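Long-range contacts in enterocine A immunity protein (Enterococcus faecium, PDB 2BL8), which protects the bacterium against the antimicrobial activity of the pediocin-like bacteriocin enterocin A: residues Y13-I18 with R68-Q73; E29-V34 with N52-Y57. All blocks are in the same frame, centred on the assembly; numbering follows the deposited sequence.

In the fold
The four helices 5-17, 25-38, 48-64 and 71-84 pack into a helical bundle, and the two contacts sample two of its interfaces. Contact 1 joins the first helix to the start of the last; contact 2 joins the middle pair and falls within the span of chain that contact 1 brings together. Their centres lie about 14 Å apart, with contact 2 nearer the centre of the chain (about 6 Å) than contact 1 (about 11 Å). Helix 5-17 bridges them: Y13 CD1 packs on L31 CB at 3.9 Å, and I16 CD1 lies 4.3 Å from L31 CD1. The polar helix start of contact 1 thus adjoins the largely apolar seam of contact 2.

Contact 1. Residues Y13-I18 with R68-Q73; sequences YNDISI and RFTEYQ
D15 and Q73 meet through a single side-chain hydrogen bond that ties helix 5-17 to the first turn of helix 71-84. The amide nitrogen Q73 NE2 donates to D15 OD2 over 2.9 Å, with a bent N-H...O angle of 144°. The donor comes to the anti side of the carboxylate, tilted a little out of its plane, while the amide and carboxylate planes stand nearly perpendicular, at 89°. The D15 bond from CA to CB points toward the partner segment, and CG is anti to the backbone N (chi1 -165°).

The same amide closes a capping box. Q73 OE1 accepts from T70 N at 3.0 Å, the donor lying above the carbonyl plane, and in return T70 OG1 accepts from Q73 N at 3.1 Å. The amide is therefore held at both its oxygen and its nitrogen, which fixes its rotation.

On the packed side, I16 CG1 presses on Q73 NE2 at 3.4 Å, and I16 CD1 approaches the F69 ring obliquely, 4.3 Å from F69 CE1. I16 also touches I27 and L28 of helix 25-38, and F69 rests on I77, so this side runs into the bundle interior. The outer side is looser: the exposed Y72 merely turns its ring edge to the carboxylate, with D15 OD1 in the ring plane, 3.8 Å from Y72 CE2.

Q73 thus completes the cap of its own helix and binds D15, whose negative charge, lying near the N-terminal end of helix 71-84, would probably interact favourably with the helix dipole.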
loop_
_atom_site.group_PDB
_atom_site.type_symbol
_atom_site.label_atom_id
_atom_site.label_comp_id
_atom_site.label_asym_id
_atom_site.label_seq_id
_atom_site.Cartn_x
_atom_site.Cartn_y
_atom_site.Cartn_z
ATOM N N TYR A 13 -1.578 8.903 -0.643
ATOM C CA TYR A 13 -2.169 9.540 -1.816
ATOM C C TYR A 13 -1.716 10.993 -1.911
ATOM O O TYR A 13 -1.234 11.438 -2.953
ATOM C CB TYR A 13 -3.698 9.505 -1.736
ATOM C CG TYR A 13 -4.376 10.132 -2.938
ATOM C CD1 TYR A 13 -4.889 9.342 -3.963
ATOM C CD2 TYR A 13 -4.457 11.519 -3.072
ATOM C CE1 TYR A 13 -5.466 9.914 -5.097
ATOM C CE2 TYR A 13 -5.027 12.101 -4.202
ATOM C CZ TYR A 13 -5.529 11.290 -5.211
ATOM O OH TYR A 13 -6.093 11.857 -6.333
ATOM N N ASN A 14 -1.888 11.729 -0.818
ATOM C CA ASN A 14 -1.518 13.139 -0.779
ATOM C C ASN A 14 -0.039 13.381 -1.015
ATOM O O ASN A 14 0.335 14.323 -1.712
ATOM C CB ASN A 14 -1.939 13.758 0.557
ATOM C CG ASN A 14 -3.416 14.092 0.599
ATOM O OD1 ASN A 14 -4.194 13.627 -0.235
ATOM N ND2 ASN A 14 -3.814 14.898 1.576
ATOM N N ASP A 15 0.812 12.534 -0.444
ATOM C CA ASP A 15 2.249 12.712 -0.618
ATOM C C ASP A 15 2.658 12.532 -2.078
ATOM O O ASP A 15 3.482 13.282 -2.601
ATOM C CB ASP A 15 3.027 11.722 0.249
ATOM C CG ASP A 15 4.484 12.107 0.388
ATOM O OD1 ASP A 15 4.760 13.105 1.083
ATOM O OD2 ASP A 15 5.348 11.429 -0.207
ATOM N N ILE A 16 2.078 11.532 -2.730
ATOM C CA ILE A 16 2.382 11.252 -4.129
ATOM C C ILE A 16 1.754 12.292 -5.053
ATOM O O ILE A 16 2.387 12.753 -6.009
ATOM C CB ILE A 16 1.865 9.845 -4.537
ATOM C CG1 ILE A 16 2.704 8.763 -3.851
ATOM C CG2 ILE A 16 1.930 9.679 -6.056
ATOM C CD1 ILE A 16 2.179 7.348 -4.065
ATOM N N SER A 17 0.513 12.665 -4.755
ATOM C CA SER A 17 -0.221 13.625 -5.571
ATOM C C SER A 17 0.458 14.984 -5.692
ATOM O O SER A 17 0.372 15.631 -6.737
ATOM C CB SER A 17 -1.635 13.814 -5.016
ATOM O OG SER A 17 -1.597 14.425 -3.743
ATOM N N ILE A 18 1.119 15.420 -4.625
ATOM C CA ILE A 18 1.802 16.713 -4.626
ATOM C C ILE A 18 2.864 16.770 -5.716
ATOM O O ILE A 18 3.143 17.835 -6.270
ATOM C CB ILE A 18 2.453 16.998 -3.256
ATOM C CG1 ILE A 18 1.359 17.224 -2.209
ATOM C CG2 ILE A 18 3.363 18.221 -3.346
ATOM C CD1 ILE A 18 1.876 17.497 -0.813
ATOM N N ARG A 68 10.333 4.561 -8.285
ATOM C CA ARG A 68 10.991 4.462 -6.987
ATOM C C ARG A 68 10.273 5.329 -5.960
ATOM O O ARG A 68 10.263 6.554 -6.072
ATOM C CB ARG A 68 12.453 4.913 -7.076
ATOM C CG ARG A 68 13.332 4.083 -7.994
ATOM C CD ARG A 68 13.342 2.612 -7.601
ATOM N NE ARG A 68 13.752 2.397 -6.217
ATOM C CZ ARG A 68 13.913 1.195 -5.672
ATOM N NH1 ARG A 68 13.700 0.107 -6.398
ATOM N NH2 ARG A 68 14.281 1.078 -4.404
ATOM N N PHE A 69 9.664 4.690 -4.969
ATOM C CA PHE A 69 8.972 5.416 -3.911
ATOM C C PHE A 69 10.033 6.053 -3.023
ATOM O O PHE A 69 11.153 5.553 -2.930
ATOM C CB PHE A 69 8.141 4.459 -3.056
ATOM C CG PHE A 69 6.983 3.841 -3.781
ATOM C CD1 PHE A 69 5.929 4.625 -4.225
ATOM C CD2 PHE A 69 6.943 2.468 -4.010
ATOM C CE1 PHE A 69 4.845 4.056 -4.886
ATOM C CE2 PHE A 69 5.864 1.887 -4.670
ATOM C CZ PHE A 69 4.813 2.681 -5.110
ATOM N N THR A 70 9.689 7.158 -2.371
ATOM C CA THR A 70 10.643 7.804 -1.479
ATOM C C THR A 70 10.726 6.947 -0.222
ATOM O O THR A 70 9.860 6.104 0.017
ATOM C CB THR A 70 10.188 9.225 -1.084
ATOM O OG1 THR A 70 8.951 9.156 -0.364
ATOM C CG2 THR A 70 9.996 10.083 -2.324
ATOM N N GLU A 71 11.767 7.157 0.577
ATOM C CA GLU A 71 11.941 6.395 1.811
ATOM C C GLU A 71 10.690 6.508 2.686
ATOM O O GLU A 71 10.235 5.523 3.269
ATOM C CB GLU A 71 13.157 6.923 2.576
ATOM C CG GLU A 71 13.525 6.131 3.817
ATOM C CD GLU A 71 14.799 5.328 3.638
ATOM O OE1 GLU A 71 15.814 5.921 3.216
ATOM O OE2 GLU A 71 14.788 4.111 3.924
ATOM N N TYR A 72 10.135 7.712 2.765
ATOM C CA TYR A 72 8.940 7.957 3.564
ATOM C C TYR A 72 7.724 7.214 3.007
ATOM O O TYR A 72 6.950 6.627 3.764
ATOM C CB TYR A 72 8.666 9.462 3.625
ATOM C CG TYR A 72 7.347 9.835 4.264
ATOM C CD1 TYR A 72 7.021 9.400 5.551
ATOM C CD2 TYR A 72 6.422 10.621 3.579
ATOM C CE1 TYR A 72 5.801 9.737 6.135
ATOM C CE2 TYR A 72 5.204 10.964 4.156
ATOM C CZ TYR A 72 4.900 10.521 5.427
ATOM O OH TYR A 72 3.691 10.858 5.985
ATOM N N GLN A 73 7.556 7.243 1.688
ATOM C CA GLN A 73 6.439 6.545 1.055
ATOM C C GLN A 73 6.556 5.039 1.303
ATOM O O GLN A 73 5.552 4.366 1.539
ATOM C CB GLN A 73 6.407 6.848 -0.447
ATOM C CG GLN A 73 6.016 8.289 -0.756
ATOM C CD GLN A 73 6.206 8.662 -2.214
ATOM O OE1 GLN A 73 6.825 7.926 -2.980
ATOM N NE2 GLN A 73 5.683 9.821 -2.600
#

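Contact 2. Residues E29-V34 with N52-Y57; sequences EVLQKV and NRLVNY
An antiparallel helix-helix seam of the four-helix bundle is formed where residues 29-34 of helix 25-38 run against residues 52-57 of helix 48-64. The local axes are 175° apart in direction and approach to 11.1 Å, a spacing filled by branched aliphatic groups and one aromatic ring.

L54 is the centre of the contact. Its CB points toward the opposite helix, CG is anti to the backbone N (chi1 170°), and the two methyls beyond it are shared among three residues there. L54 CD1 meets V30 CG1 at 3.7 Å, the two side chains sliding past each other in opposite directions. L54 CD2 lies 3.9 Å from L31 CD2, where the chains cross at about a right angle, and 4.0 Å from V34 CG1. V30, L31 and V34 thus receive the leucine methyls from the helix 25-38 side, V30 and V34 being one helical turn apart.

Nearly one turn further along helix 48-64, Y57 meets V30 tip to tip. V30 CG2 sits over one face of the ring, 4.0 Å from its centroid and 29° off the normal, a CH-pi contact. The methyl is displaced toward the hydroxyl end, with Y57 CE2 at 3.6 Å as its nearest ring atom. V30 CG1 is nearest the leucine, though it also reaches Y57 CD2.

L54 also packs on L80 of helix 71-84, and L31 on L12 and Y13 of helix 5-17. L31, V34 and L54 are buried, whereas V30 and Y57 lie nearer the surface. The contacts are essentially hydrocarbon and ring, with the Y57 hydroxyl at the margin, consistent with the helices being held here mainly by buried hydrocarbon, with a CH-pi contribution from Y57.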
loop_
_atom_site.group_PDB
_atom_site.type_symbol
_atom_site.label_atom_id
_atom_site.label_comp_id
_atom_site.label_asym_id
_atom_site.label_seq_id
_atom_site.Cartn_x
_atom_site.Cartn_y
_atom_site.Cartn_z
ATOM N N GLU A 29 -5.140 6.619 -8.754
ATOM C CA GLU A 29 -6.496 6.167 -9.038
ATOM C C GLU A 29 -6.842 4.966 -8.165
ATOM O O GLU A 29 -7.940 4.877 -7.614
ATOM C CB GLU A 29 -6.626 5.795 -10.517
ATOM C CG GLU A 29 -8.020 5.349 -10.933
ATOM C CD GLU A 29 -8.133 5.138 -12.429
ATOM O OE1 GLU A 29 -7.802 6.078 -13.182
ATOM O OE2 GLU A 29 -8.555 4.038 -12.851
ATOM N N VAL A 30 -5.895 4.042 -8.038
ATOM C CA VAL A 30 -6.108 2.856 -7.222
ATOM C C VAL A 30 -6.225 3.234 -5.748
ATOM O O VAL A 30 -7.097 2.734 -5.039
ATOM C CB VAL A 30 -4.961 1.840 -7.404
ATOM C CG1 VAL A 30 -5.085 0.729 -6.378
ATOM C CG2 VAL A 30 -5.020 1.248 -8.809
ATOM N N LEU A 31 -5.347 4.117 -5.283
ATOM C CA LEU A 31 -5.402 4.550 -3.893
ATOM C C LEU A 31 -6.759 5.183 -3.609
ATOM O O LEU A 31 -7.359 4.949 -2.557
ATOM C CB LEU A 31 -4.280 5.548 -3.601
ATOM C CG LEU A 31 -2.882 4.932 -3.518
ATOM C CD1 LEU A 31 -1.845 6.045 -3.436
ATOM C CD2 LEU A 31 -2.795 4.015 -2.303
ATOM N N GLN A 32 -7.241 5.981 -4.557
ATOM C CA GLN A 32 -8.530 6.642 -4.411
ATOM C C GLN A 32 -9.628 5.604 -4.223
ATOM O O GLN A 32 -10.431 5.701 -3.298
ATOM C CB GLN A 32 -8.838 7.482 -5.652
ATOM C CG GLN A 32 -10.243 8.070 -5.647
ATOM C CD GLN A 32 -10.415 9.159 -4.611
ATOM O OE1 GLN A 32 -9.906 10.268 -4.774
ATOM N NE2 GLN A 32 -11.131 8.848 -3.537
ATOM N N LYS A 33 -9.646 4.616 -5.114
ATOM C CA LYS A 33 -10.631 3.542 -5.086
ATOM C C LYS A 33 -10.608 2.786 -3.763
ATOM O O LYS A 33 -11.657 2.474 -3.197
ATOM C CB LYS A 33 -10.362 2.575 -6.243
ATOM C CG LYS A 33 -11.387 1.458 -6.396
ATOM C CD LYS A 33 -11.090 0.617 -7.631
ATOM C CE LYS A 33 -12.125 -0.482 -7.824
ATOM N NZ LYS A 33 -11.864 -1.283 -9.056
ATOM N N VAL A 34 -9.409 2.487 -3.274
ATOM C CA VAL A 34 -9.260 1.765 -2.015
ATOM C C VAL A 34 -9.786 2.588 -0.839
ATOM O O VAL A 34 -10.471 2.060 0.040
ATOM C CB VAL A 34 -7.775 1.399 -1.774
ATOM C CG1 VAL A 34 -7.596 0.768 -0.401
ATOM C CG2 VAL A 34 -7.312 0.442 -2.846
ATOM N N ASN A 52 -3.860 -5.946 1.307
ATOM C CA ASN A 52 -2.815 -6.765 0.707
ATOM C C ASN A 52 -2.826 -6.687 -0.814
ATOM O O ASN A 52 -1.767 -6.658 -1.445
ATOM C CB ASN A 52 -2.935 -8.218 1.151
ATOM C CG ASN A 52 -1.660 -8.987 0.904
ATOM O OD1 ASN A 52 -0.626 -8.677 1.488
ATOM N ND2 ASN A 52 -1.717 -9.973 0.019
ATOM N N ARG A 53 -4.015 -6.653 -1.409
ATOM C CA ARG A 53 -4.115 -6.544 -2.858
ATOM C C ARG A 53 -3.484 -5.224 -3.294
ATOM O O ARG A 53 -2.823 -5.147 -4.333
ATOM C CB ARG A 53 -5.583 -6.584 -3.302
ATOM C CG ARG A 53 -6.249 -7.938 -3.120
ATOM C CD ARG A 53 -7.726 -7.914 -3.522
ATOM N NE ARG A 53 -7.939 -7.459 -4.895
ATOM C CZ ARG A 53 -8.067 -6.185 -5.257
ATOM N NH1 ARG A 53 -8.007 -5.219 -4.348
ATOM N NH2 ARG A 53 -8.256 -5.873 -6.532
ATOM N N LEU A 54 -3.694 -4.189 -2.492
ATOM C CA LEU A 54 -3.152 -2.872 -2.793
ATOM C C LEU A 54 -1.633 -2.884 -2.741
ATOM O O LEU A 54 -0.972 -2.356 -3.637
ATOM C CB LEU A 54 -3.692 -1.832 -1.807
ATOM C CG LEU A 54 -3.013 -0.460 -1.879
ATOM C CD1 LEU A 54 -3.164 0.134 -3.275
ATOM C CD2 LEU A 54 -3.622 0.460 -0.840
ATOM N N VAL A 55 -1.077 -3.492 -1.699
ATOM C CA VAL A 55 0.378 -3.542 -1.564
ATOM C C VAL A 55 0.995 -4.351 -2.706
ATOM O O VAL A 55 2.018 -3.957 -3.273
ATOM C CB VAL A 55 0.793 -4.125 -0.201
ATOM C CG1 VAL A 55 2.310 -4.223 -0.118
ATOM C CG2 VAL A 55 0.275 -3.227 0.920
ATOM N N ASN A 56 0.372 -5.474 -3.053
ATOM C CA ASN A 56 0.855 -6.299 -4.167
ATOM C C ASN A 56 0.961 -5.410 -5.411
ATOM O O ASN A 56 1.963 -5.424 -6.131
ATOM C CB ASN A 56 -0.141 -7.411 -4.508
ATOM C CG ASN A 56 -0.128 -8.566 -3.529
ATOM O OD1 ASN A 56 -1.010 -9.427 -3.588
ATOM N ND2 ASN A 56 0.858 -8.607 -2.641
ATOM N N TYR A 57 -0.105 -4.660 -5.672
ATOM C CA TYR A 57 -0.166 -3.770 -6.826
ATOM C C TYR A 57 0.921 -2.694 -6.809
ATOM O O TYR A 57 1.574 -2.438 -7.823
ATOM C CB TYR A 57 -1.542 -3.097 -6.889
ATOM C CG TYR A 57 -1.626 -1.980 -7.902
ATOM C CD1 TYR A 57 -1.797 -2.249 -9.259
ATOM C CD2 TYR A 57 -1.485 -0.653 -7.506
ATOM C CE1 TYR A 57 -1.825 -1.216 -10.199
ATOM C CE2 TYR A 57 -1.508 0.381 -8.431
ATOM C CZ TYR A 57 -1.677 0.095 -9.773
ATOM O OH TYR A 57 -1.692 1.130 -10.682
#